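PDB 3R44: fatty acyl CoA synthetase FADD13 (FATTY-ACYL-CoA SYNTHETASE) from Mycobacterium tuberculosis, which is a fatty acyl-CoA synthetase of the ANL superfamily of AMP-binding enzymes, with a large AMP-binding region and a smaller C-terminal domain. Local coordinates for residues M15-G19 against H192-H196; L22-A26 against Y46-N50; A88-G92 against E162-C167; A198-W202 against T227-F231. The contacts are given in a common frame with arbitrary orientation. Where two conformers were deposited one is given. Numbering follows the deposited sequence.

Contact 1: M15-G19 against H192-H196; sequences MKNIG and HESVH. With HIS (histidine), chain B.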
loop_
_atom_site.group_PDB
_atom_site.type_symbol
_atom_site.label_atom_id
_atom_site.label_comp_id
_atom_site.label_asym_id
_atom_site.label_seq_id
_atom_site.Cartn_x
_atom_site.Cartn_y
_atom_site.Cartn_z
ATOM N N MET A 15 24.460 -9.385 -9.065
ATOM C CA MET A 15 24.022 -10.389 -8.107
ATOM C C MET A 15 22.970 -9.805 -7.156
ATOM O O MET A 15 22.219 -10.542 -6.528
ATOM C CB MET A 15 25.214 -10.961 -7.309
ATOM C CG MET A 15 26.120 -11.962 -8.065
ATOM S SD MET A 15 25.199 -13.289 -8.854
ATOM C CE MET A 15 25.379 -12.672 -10.499
ATOM N N LYS A 16 22.889 -8.465 -7.081
ATOM C CA LYS A 16 21.911 -7.778 -6.258
ATOM C C LYS A 16 20.912 -7.022 -7.145
ATOM O O LYS A 16 20.493 -5.915 -6.820
ATOM C CB LYS A 16 22.651 -6.823 -5.328
ATOM C CG LYS A 16 23.486 -7.555 -4.295
ATOM C CD LYS A 16 24.316 -6.534 -3.474
ATOM C CE LYS A 16 25.419 -7.217 -2.691
ATOM N NZ LYS A 16 24.915 -8.311 -1.868
ATOM N N ASN A 17 20.580 -7.616 -8.289
ATOM C CA ASN A 17 19.644 -6.997 -9.205
ATOM C C ASN A 17 18.336 -7.807 -9.248
ATOM O O ASN A 17 18.339 -9.024 -9.499
ATOM C CB ASN A 17 20.305 -6.888 -10.589
ATOM C CG ASN A 17 19.426 -6.246 -11.589
ATOM O OD1 ASN A 17 18.401 -6.791 -11.975
ATOM N ND2 ASN A 17 19.817 -5.070 -12.033
ATOM N N ILE A 18 17.210 -7.132 -9.052
ATOM C CA ILE A 18 15.919 -7.783 -8.956
ATOM C C ILE A 18 15.556 -8.461 -10.277
ATOM O O ILE A 18 14.920 -9.518 -10.282
ATOM C CB ILE A 18 14.817 -6.713 -8.570
ATOM C CG1 ILE A 18 15.033 -6.275 -7.114
ATOM C CG2 ILE A 18 13.437 -7.250 -8.808
ATOM C CD1 ILE A 18 14.764 -7.370 -6.071
ATOM N N GLY A 19 15.960 -7.854 -11.406
ATOM C CA GLY A 19 15.779 -8.455 -12.711
ATOM C C GLY A 19 16.622 -9.714 -12.909
ATOM O O GLY A 19 16.170 -10.696 -13.512
ATOM N N HIS A 192 16.966 -1.747 -5.536
ATOM C CA HIS A 192 16.973 -3.189 -5.686
ATOM C C HIS A 192 17.107 -3.778 -4.256
ATOM O O HIS A 192 16.462 -4.758 -3.915
ATOM C CB HIS A 192 18.108 -3.695 -6.573
ATOM C CG HIS A 192 17.965 -3.319 -8.018
ATOM N ND1 HIS A 192 17.558 -4.205 -8.997
ATOM C CD2 HIS A 192 18.022 -2.107 -8.615
ATOM C CE1 HIS A 192 17.454 -3.565 -10.151
ATOM N NE2 HIS A 192 17.774 -2.296 -9.959
ATOM N N GLU A 193 17.939 -3.174 -3.432
ATOM C CA GLU A 193 18.148 -3.645 -2.070
ATOM C C GLU A 193 16.897 -3.554 -1.226
ATOM O O GLU A 193 16.604 -4.489 -0.502
ATOM C CB GLU A 193 19.280 -2.869 -1.379
ATOM C CG GLU A 193 19.378 -3.079 0.139
ATOM C CD GLU A 193 20.571 -2.315 0.755
ATOM O OE1 GLU A 193 20.467 -1.084 0.911
ATOM O OE2 GLU A 193 21.627 -2.918 1.033
ATOM N N SER A 194 16.185 -2.418 -1.271
ATOM C CA SER A 194 14.985 -2.288 -0.420
ATOM C C SER A 194 13.862 -3.214 -0.822
ATOM O O SER A 194 13.178 -3.781 -0.013
ATOM C CB SER A 194 14.609 -0.782 -0.230
ATOM O OG SER A 194 14.176 -0.156 -1.447
ATOM N N VAL A 195 13.696 -3.392 -2.121
ATOM C CA VAL A 195 12.702 -4.238 -2.681
ATOM C C VAL A 195 13.011 -5.698 -2.325
ATOM O O VAL A 195 12.135 -6.475 -1.913
ATOM C CB VAL A 195 12.711 -3.997 -4.255
ATOM C CG1 VAL A 195 12.076 -5.067 -5.022
ATOM C CG2 VAL A 195 12.077 -2.637 -4.556
ATOM N N HIS A 196 14.263 -6.072 -2.508
ATOM C CA HIS A 196 14.696 -7.414 -2.139
ATOM C C HIS A 196 14.468 -7.656 -0.637
ATOM O O HIS A 196 14.008 -8.724 -0.238
ATOM C CB HIS A 196 16.153 -7.607 -2.479
ATOM C CG HIS A 196 16.756 -8.834 -1.868
ATOM N ND1 HIS A 196 17.540 -8.792 -0.730
ATOM C CD2 HIS A 196 16.642 -10.138 -2.212
ATOM C CE1 HIS A 196 17.904 -10.029 -0.418
ATOM N NE2 HIS A 196 17.388 -10.861 -1.312
HETATM N N HIS B . 21.651 -8.364 -0.286
HETATM C CA HIS B . 21.307 -8.004 -1.683
HETATM C C HIS B . 20.526 -6.709 -1.713
HETATM O O HIS B . 20.872 -5.691 -2.319
HETATM C CB HIS B . 20.513 -9.168 -2.312
HETATM C CG HIS B . 19.712 -8.808 -3.520
HETATM N ND1 HIS B . 19.334 -9.762 -4.451
HETATM C CD2 HIS B . 19.207 -7.620 -3.962
HETATM C CE1 HIS B . 18.623 -9.174 -5.406
HETATM N NE2 HIS B . 18.523 -7.881 -5.126
HETATM O OXT HIS B . 19.468 -6.651 -1.093
#
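His192, the first residue of helix 192-205, makes the main contact. Its imidazole turns toward the start of helix 18-28, and ND1 accepts the backbone N of Ile18 at 2.9 Å in a nearly straight bond lying close to the ring plane. Its CB also rests 3.3 Å from Lys16 O, and CE1 lies 3.4 Å from Asn17 ND2. That amide donates to Cys167 O, while Asn17, at the N-cap of helix 18-28, uses OD1 to accept from Trp20 N and, weakly, from Gly19 N (2.7 Å). Glu193 touches the bound histidine with its CB, 3.4 Å from ligand O. Val195 supplies the apolar part: its CG1 lies 3.7 Å from Ile18 CD1. His196 closes the turn with its CB 3.9 Å from Ile18 CD1. Its ring lies with one face against the CB of the ligand, and its ND1 comes 2.9 Å from ligand OXT. The facing wall is largely backbone, with Lys16 C 3.2 Å and Ile18 CD1 3.9 Å from ligand NE2; Gly169, bonded to the backbones of Lys16 and Glu193, completes the site. Two helix N-termini thus meet around the ligand. Because ND1 of His192 accepts an amide hydrogen, it must be unprotonated, and the imidazole serves helix 18-28 as acceptor for a first-turn NH that has no partner in the helix itself.

Contact 2: L22-A26 against Y46-N50; sequences LRQRA and YAQMN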
loop_
_atom_site.group_PDB
_atom_site.type_symbol
_atom_site.label_atom_id
_atom_site.label_comp_id
_atom_site.label_asym_id
_atom_site.label_seq_id
_atom_site.Cartn_x
_atom_site.Cartn_y
_atom_site.Cartn_z
ATOM N N LEU A 22 14.938 -12.625 -11.146
ATOM C CA LEU A 22 13.976 -13.318 -11.973
ATOM C C LEU A 22 14.666 -14.348 -12.864
ATOM O O LEU A 22 14.143 -15.467 -13.060
ATOM C CB LEU A 22 13.194 -12.327 -12.835
ATOM C CG LEU A 22 12.220 -12.884 -13.869
ATOM C CD1 LEU A 22 11.052 -13.694 -13.081
ATOM C CD2 LEU A 22 11.616 -11.849 -14.865
ATOM N N ARG A 23 15.778 -13.966 -13.458
ATOM C CA ARG A 23 16.528 -14.903 -14.306
ATOM C C ARG A 23 16.964 -16.137 -13.515
ATOM O O ARG A 23 16.926 -17.248 -14.013
ATOM C CB ARG A 23 17.713 -14.223 -14.984
ATOM C CG ARG A 23 18.387 -15.117 -15.932
ATOM C CD ARG A 23 19.803 -14.702 -16.126
ATOM N NE ARG A 23 20.385 -15.413 -17.281
ATOM C CZ ARG A 23 21.171 -16.478 -17.198
ATOM N NH1 ARG A 23 21.493 -16.998 -16.004
ATOM N NH2 ARG A 23 21.656 -17.020 -18.321
ATOM N N GLN A 24 17.347 -15.936 -12.272
ATOM C CA GLN A 24 17.769 -17.036 -11.411
ATOM C C GLN A 24 16.579 -17.932 -11.079
ATOM O O GLN A 24 16.712 -19.153 -11.113
ATOM C CB GLN A 24 18.443 -16.518 -10.174
ATOM C CG GLN A 24 19.801 -15.919 -10.468
ATOM C CD GLN A 24 20.443 -15.270 -9.275
ATOM O OE1 GLN A 24 19.769 -14.805 -8.376
ATOM N NE2 GLN A 24 21.774 -15.234 -9.266
ATOM N N ARG A 25 15.392 -17.346 -10.879
ATOM C CA ARG A 25 14.172 -18.182 -10.638
ATOM C C ARG A 25 13.852 -18.952 -11.904
ATOM O O ARG A 25 13.521 -20.136 -11.848
ATOM C CB ARG A 25 13.008 -17.360 -10.136
ATOM C CG ARG A 25 11.699 -18.135 -10.038
ATOM C CD ARG A 25 11.714 -19.412 -9.241
ATOM N NE ARG A 25 12.028 -19.181 -7.864
ATOM C CZ ARG A 25 12.328 -20.127 -7.010
ATOM N NH1 ARG A 25 12.375 -21.378 -7.413
ATOM N NH2 ARG A 25 12.601 -19.822 -5.753
ATOM N N ALA A 26 14.107 -18.326 -13.067
ATOM C CA ALA A 26 13.889 -19.003 -14.315
ATOM C C ALA A 26 14.938 -20.106 -14.563
ATOM O O ALA A 26 14.774 -20.927 -15.441
ATOM C CB ALA A 26 13.856 -18.056 -15.488
ATOM N N TYR A 46 8.124 -19.479 -15.678
ATOM C CA TYR A 46 9.216 -18.559 -15.290
ATOM C C TYR A 46 10.183 -18.291 -16.442
ATOM O O TYR A 46 10.609 -17.154 -16.661
ATOM C CB TYR A 46 9.940 -18.989 -14.010
ATOM C CG TYR A 46 9.247 -18.412 -12.834
ATOM C CD1 TYR A 46 8.387 -19.188 -12.050
ATOM C CD2 TYR A 46 9.398 -17.082 -12.520
ATOM C CE1 TYR A 46 7.717 -18.635 -10.985
ATOM C CE2 TYR A 46 8.727 -16.507 -11.487
ATOM C CZ TYR A 46 7.876 -17.269 -10.703
ATOM O OH TYR A 46 7.231 -16.616 -9.641
ATOM N N ALA A 47 10.518 -19.325 -17.200
ATOM C CA ALA A 47 11.391 -19.111 -18.383
ATOM C C ALA A 47 10.728 -18.134 -19.382
ATOM O O ALA A 47 11.394 -17.232 -19.924
ATOM C CB ALA A 47 11.753 -20.442 -19.068
ATOM N N GLN A 48 9.425 -18.277 -19.609
ATOM C CA GLN A 48 8.723 -17.325 -20.515
ATOM C C GLN A 48 8.643 -15.919 -19.948
ATOM O O GLN A 48 8.812 -14.929 -20.682
ATOM C CB GLN A 48 7.327 -17.792 -20.893
ATOM C CG GLN A 48 7.349 -19.142 -21.573
ATOM C CD GLN A 48 5.964 -19.736 -21.747
ATOM O OE1 GLN A 48 5.169 -19.868 -20.789
ATOM N NE2 GLN A 48 5.673 -20.136 -22.967
ATOM N N MET A 49 8.432 -15.823 -18.641
ATOM C CA MET A 49 8.339 -14.529 -18.053
ATOM C C MET A 49 9.714 -13.815 -18.166
ATOM O O MET A 49 9.768 -12.609 -18.454
ATOM C CB MET A 49 7.935 -14.629 -16.592
ATOM C CG MET A 49 7.642 -13.255 -16.036
ATOM S SD MET A 49 6.485 -13.385 -14.685
ATOM C CE MET A 49 7.647 -13.442 -13.364
ATOM N N ASN A 50 10.799 -14.538 -17.858
ATOM C CA ASN A 50 12.133 -13.969 -17.978
ATOM C C ASN A 50 12.377 -13.503 -19.436
ATOM O O ASN A 50 12.899 -12.393 -19.681
ATOM C CB ASN A 50 13.253 -14.922 -17.522
ATOM C CG ASN A 50 14.580 -14.237 -17.467
ATOM O OD1 ASN A 50 14.753 -13.260 -16.713
ATOM N ND2 ASN A 50 15.482 -14.620 -18.355
#
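Helices 18-28 and 46-62 pack nearly antiparallel, their short segments crossing at -148° with axes 8.5 Å apart. In sequence they flank strands 33-37 and 42-45, an antiparallel pair at one edge of the large mixed sheet. The approach is tightest where the side chains are small, with Ala26 CA 4.8 Å from Ala47 CA and Ala26 CB 3.6 Å from Tyr46 O. Leu22 (t, p) extends across the gap and puts its CD1 3.4 Å from Met49 CE and, at the edge of the tyrosine ring, 3.8 Å from Tyr46 CD2. Met49, trans at chi1 and chi2, carries its methyl group to that meeting point. Arg25 folds over in a t, p, p conformation, so that its CG sits 3.6 Å from the Tyr46 ring centroid, a CH-pi contact over the face. Beyond this curl the guanidinium bonds to Ser29 and to the carbonyls of Ala233 and Met234, while Tyr46 OH reaches Val237 O. Asn50 (t, chi2 61°) lays its OD1 3.4 Å from Arg23 CA, yet its amide is engaged with Lys90 and Glu162. The helix interface is therefore held by apolar and CH-pi contacts, while the polar ends of Arg25, Tyr46 and Asn50 tie the pair to other parts of the fold.

Contact 3: A88-G92 against E162-C167; sequences AAKLG and EPAVEC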
loop_
_atom_site.group_PDB
_atom_site.type_symbol
_atom_site.label_atom_id
_atom_site.label_comp_id
_atom_site.label_asym_id
_atom_site.label_seq_id
_atom_site.Cartn_x
_atom_site.Cartn_y
_atom_site.Cartn_z
ATOM N N ALA A 88 12.948 -3.046 -16.859
ATOM C CA ALA A 88 13.616 -1.838 -16.338
ATOM C C ALA A 88 14.683 -2.165 -15.274
ATOM O O ALA A 88 15.792 -1.582 -15.321
ATOM C CB ALA A 88 12.583 -0.826 -15.749
ATOM N N ALA A 89 14.347 -3.069 -14.348
ATOM C CA ALA A 89 15.295 -3.541 -13.316
ATOM C C ALA A 89 16.624 -4.058 -13.924
ATOM O O ALA A 89 17.720 -3.684 -13.498
ATOM C CB ALA A 89 14.630 -4.607 -12.408
ATOM N N LYS A 90 16.530 -4.882 -14.965
ATOM C CA LYS A 90 17.713 -5.420 -15.634
ATOM C C LYS A 90 18.574 -4.326 -16.247
ATOM O O LYS A 90 19.790 -4.475 -16.306
ATOM C CB LYS A 90 17.329 -6.408 -16.726
ATOM C CG LYS A 90 16.682 -7.703 -16.155
ATOM C CD LYS A 90 16.269 -8.589 -17.352
ATOM C CE LYS A 90 15.399 -9.751 -16.924
ATOM N NZ LYS A 90 16.238 -10.892 -16.916
ATOM N N LEU A 91 17.946 -3.249 -16.718
ATOM C CA LEU A 91 18.658 -2.088 -17.291
ATOM C C LEU A 91 19.170 -1.048 -16.319
ATOM O O LEU A 91 19.941 -0.142 -16.721
ATOM C CB LEU A 91 17.726 -1.359 -18.287
ATOM C CG LEU A 91 17.248 -2.139 -19.504
ATOM C CD1 LEU A 91 16.255 -1.299 -20.289
ATOM C CD2 LEU A 91 18.414 -2.507 -20.400
ATOM N N GLY A 92 18.785 -1.132 -15.057
ATOM C CA GLY A 92 19.137 -0.128 -14.050
ATOM C C GLY A 92 18.252 1.111 -14.175
ATOM O O GLY A 92 18.537 2.169 -13.604
ATOM N N GLU A 162 19.358 -11.486 -22.937
ATOM C CA GLU A 162 19.553 -11.038 -21.586
ATOM C C GLU A 162 20.471 -9.781 -21.606
ATOM O O GLU A 162 21.578 -9.862 -22.142
ATOM C CB GLU A 162 20.162 -12.214 -20.820
ATOM C CG GLU A 162 20.175 -12.097 -19.359
ATOM C CD GLU A 162 18.823 -12.197 -18.738
ATOM O OE1 GLU A 162 18.606 -11.290 -17.907
ATOM O OE2 GLU A 162 18.000 -13.167 -19.038
ATOM N N PRO A 163 20.015 -8.620 -21.103
ATOM C CA PRO A 163 20.934 -7.470 -21.096
ATOM C C PRO A 163 22.168 -7.659 -20.206
ATOM O O PRO A 163 22.128 -8.402 -19.232
ATOM C CB PRO A 163 20.084 -6.330 -20.497
ATOM C CG PRO A 163 18.644 -6.841 -20.593
ATOM C CD PRO A 163 18.739 -8.300 -20.449
ATOM N N ALA A 164 23.236 -6.951 -20.520
ATOM C CA ALA A 164 24.361 -6.866 -19.612
ATOM C C ALA A 164 23.790 -6.172 -18.376
ATOM O O ALA A 164 23.350 -5.021 -18.434
ATOM C CB ALA A 164 25.507 -6.046 -20.243
ATOM N N VAL A 165 23.697 -6.879 -17.269
ATOM C CA VAL A 165 23.117 -6.272 -16.082
ATOM C C VAL A 165 24.301 -5.927 -15.197
ATOM O O VAL A 165 25.090 -6.824 -14.836
ATOM C CB VAL A 165 22.138 -7.242 -15.362
ATOM C CG1 VAL A 165 21.623 -6.642 -14.068
ATOM C CG2 VAL A 165 20.989 -7.606 -16.249
ATOM N N GLU A 166 24.511 -4.650 -14.926
ATOM C CA GLU A 166 25.716 -4.219 -14.147
ATOM C C GLU A 166 25.345 -3.154 -13.112
ATOM O O GLU A 166 26.113 -2.231 -12.812
ATOM C CB GLU A 166 26.810 -3.720 -15.070
ATOM C CG GLU A 166 26.447 -2.488 -15.917
ATOM C CD GLU A 166 27.213 -2.422 -17.243
ATOM O OE1 GLU A 166 27.415 -3.483 -17.903
ATOM O OE2 GLU A 166 27.586 -1.290 -17.626
ATOM N N CYS A 167 24.124 -3.288 -12.622
ATOM C CA CYS A 167 23.573 -2.380 -11.647
ATOM C C CYS A 167 22.773 -3.206 -10.657
ATOM O O CYS A 167 22.429 -4.371 -10.919
ATOM C CB CYS A 167 22.669 -1.387 -12.318
ATOM S SG CYS A 167 21.483 -2.246 -13.256
#
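One ionic pair spans the two segments: Lys90 NZ donates to Glu162 OE1 at 2.6 Å, a salt bridge within a wider polar cluster. Lys90 NZ also bonds to Asn50 OD1, and Glu162 OE2 receives the amides of Asn50 and Asn54. The apolar contacts follow the lysine. Its aliphatic chain passes Pro163, with Lys90 CD 4.0 Å from Pro163 CD, and Val165, whose CG2 lies 3.9 Å from Lys90 CB; the same methyl, Val165 CG2, rests on the backbone oxygen Lys90 O at 3.4 Å. Leu91 points its CB away but its end comes back, bringing CD2 to 4.2 Å from Pro163 CB. The third kind is sulfur against backbone. Gly92 ends the helix in a Schellman motif with positive phi (78°), and Cys167 SG sits 3.3 Å from Gly92 CA. A CB on residue 92 would collide with that sulfur, so the lack of a side chain serves both the turn and the packing. The segment 88-92 closes helix 79-91 just before strand 94-97, an outer strand of the four-stranded parallel sheet. The segment 162-167 is an irregular link from helix 148-157 to strand 172-178. Helix 46-62 lines the contact through Ala53, Asn54, Ala57 and Thr61, and helix 18-28 adjoins it through Trp20 and Arg23.

Contact 4: A198-W202 against T227-F231; sequences AASSW and TTVIF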
loop_
_atom_site.group_PDB
_atom_site.type_symbol
_atom_site.label_atom_id
_atom_site.label_comp_id
_atom_site.label_asym_id
_atom_site.label_seq_id
_atom_site.Cartn_x
_atom_site.Cartn_y
_atom_site.Cartn_z
ATOM N N ALA A 198 12.317 -6.222 1.373
ATOM C CA ALA A 198 10.918 -6.292 1.668
ATOM C C ALA A 198 10.387 -7.619 1.220
ATOM O O ALA A 198 9.598 -8.223 1.929
ATOM C CB ALA A 198 10.166 -5.140 0.932
ATOM N N ALA A 199 10.824 -8.091 0.050
ATOM C CA ALA A 199 10.344 -9.382 -0.463
ATOM C C ALA A 199 10.822 -10.473 0.512
ATOM O O ALA A 199 10.071 -11.374 0.896
ATOM C CB ALA A 199 10.863 -9.627 -1.922
ATOM N N SER A 200 12.077 -10.389 0.914
ATOM C CA SER A 200 12.643 -11.376 1.865
ATOM C C SER A 200 11.965 -11.352 3.184
ATOM O O SER A 200 11.728 -12.399 3.783
ATOM C CB SER A 200 14.107 -11.107 2.158
ATOM O OG SER A 200 14.827 -11.170 0.980
ATOM N N SER A 201 11.643 -10.136 3.639
ATOM C CA SER A 201 10.920 -9.949 4.884
ATOM C C SER A 201 9.588 -10.730 4.860
ATOM O O SER A 201 9.307 -11.545 5.714
ATOM C CB SER A 201 10.639 -8.481 5.125
ATOM O OG SER A 201 10.010 -8.379 6.363
ATOM N N TRP A 202 8.803 -10.511 3.826
ATOM C CA TRP A 202 7.538 -11.251 3.693
ATOM C C TRP A 202 7.757 -12.759 3.606
ATOM O O TRP A 202 7.174 -13.545 4.345
ATOM C CB TRP A 202 6.858 -10.777 2.424
ATOM C CG TRP A 202 6.110 -9.539 2.583
ATOM C CD1 TRP A 202 6.553 -8.231 2.440
ATOM C CD2 TRP A 202 4.743 -9.464 2.839
ATOM N NE1 TRP A 202 5.501 -7.353 2.645
ATOM C CE2 TRP A 202 4.382 -8.093 2.877
ATOM C CE3 TRP A 202 3.760 -10.441 3.097
ATOM C CZ2 TRP A 202 3.075 -7.674 3.175
ATOM C CZ3 TRP A 202 2.477 -10.031 3.359
ATOM C CH2 TRP A 202 2.138 -8.653 3.383
ATOM N N THR A 227 5.600 -5.613 -4.250
ATOM C CA THR A 227 6.388 -6.499 -3.387
ATOM C C THR A 227 5.926 -7.963 -3.516
ATOM O O THR A 227 6.777 -8.864 -3.578
ATOM C CB THR A 227 6.370 -5.955 -1.963
ATOM O OG1 THR A 227 6.975 -4.651 -1.983
ATOM C CG2 THR A 227 7.133 -6.882 -1.009
ATOM N N THR A 228 4.604 -8.206 -3.640
ATOM C CA THR A 228 4.031 -9.550 -3.857
ATOM C C THR A 228 4.528 -10.159 -5.135
ATOM O O THR A 228 4.909 -11.311 -5.179
ATOM C CB THR A 228 2.520 -9.498 -3.959
ATOM O OG1 THR A 228 2.011 -9.010 -2.736
ATOM C CG2 THR A 228 1.848 -10.865 -4.268
ATOM N N VAL A 229 4.565 -9.383 -6.194
ATOM C CA VAL A 229 5.087 -9.902 -7.467
ATOM C C VAL A 229 6.559 -10.359 -7.310
ATOM O O VAL A 229 6.982 -11.424 -7.774
ATOM C CB VAL A 229 4.943 -8.826 -8.551
ATOM C CG1 VAL A 229 5.831 -9.110 -9.826
ATOM C CG2 VAL A 229 3.445 -8.549 -8.882
ATOM N N ILE A 230 7.371 -9.524 -6.677
ATOM C CA ILE A 230 8.788 -9.811 -6.470
ATOM C C ILE A 230 9.032 -11.005 -5.508
ATOM O O ILE A 230 9.857 -11.880 -5.770
ATOM C CB ILE A 230 9.574 -8.544 -5.946
ATOM C CG1 ILE A 230 9.416 -7.347 -6.910
ATOM C CG2 ILE A 230 11.058 -8.893 -5.697
ATOM C CD1 ILE A 230 9.614 -7.709 -8.302
ATOM N N PHE A 231 8.313 -11.077 -4.410
ATOM C CA PHE A 231 8.527 -12.207 -3.518
ATOM C C PHE A 231 8.002 -13.491 -4.088
ATOM O O PHE A 231 8.532 -14.532 -3.773
ATOM C CB PHE A 231 8.174 -11.954 -2.037
ATOM C CG PHE A 231 6.718 -12.161 -1.654
ATOM C CD1 PHE A 231 6.012 -11.114 -1.033
ATOM C CD2 PHE A 231 6.078 -13.371 -1.858
ATOM C CE1 PHE A 231 4.657 -11.302 -0.605
ATOM C CE2 PHE A 231 4.760 -13.588 -1.421
ATOM C CZ PHE A 231 4.048 -12.548 -0.811
#
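Phe231 and Ala199 form the centre of this buried helix crossing, their CA atoms only 4.5 Å apart. Ala199 CB lies 3.6 Å from Phe231 CB, and Ala199 O comes 3.5 Å from the same Phe231 CB. The small alanine lets the backbones close in, leaving room for Ile230, whose CG2 is 3.9 Å from Ala199 CB. Helices 192-205 and 223-235 cross here at -74° with local axes 8.7 Å apart. The latter helix is the connection of a beta-alpha-beta unit, joining the adjacent parallel strands 213-216 and 238-241 of the large mixed sheet, and Phe231 also touches Leu214 of the first. Beside the alanine, Phe231 CD1 lies 3.6 Å from Trp202 CB; the planes of the Trp202 five-membered ring and the Phe231 ring lie 21° apart, with centroids 5.5 Å apart, slid so far that the rings barely overlap. Thr227, one turn back, directs CG2 to 3.7 Å from Trp202 CD1 and 4.0 Å from Ala198 CB, while its hydroxyl bonds to Cys321 O and Trp202 NE1 bonds to Gly322 O.

Overall arrangement
All four contacts lie on the same side of the chain's centre, away from the C-terminal domain. Contact 1 pairs residues near the start of the modelled chain with residue 192 onward, so contacts 2 and 3 fall, in that order, within the span it brackets; contact 4 follows. Helix 18-28 serves contacts 1 and 2, and helix 192-205 serves contacts 1 and 4. Contact 1 is the hub: its centre is 11 Å from those of contacts 3 and 4, meeting the first through Asn17 and the second through Ile230. Contacts 2 and 3, centres 14 Å apart, share the Asn50, Lys90 and Glu162 cluster. The contacts thereby tie helix 18-28 to helices 46-62 and 192-205, and loop 162-167 to helix 79-91.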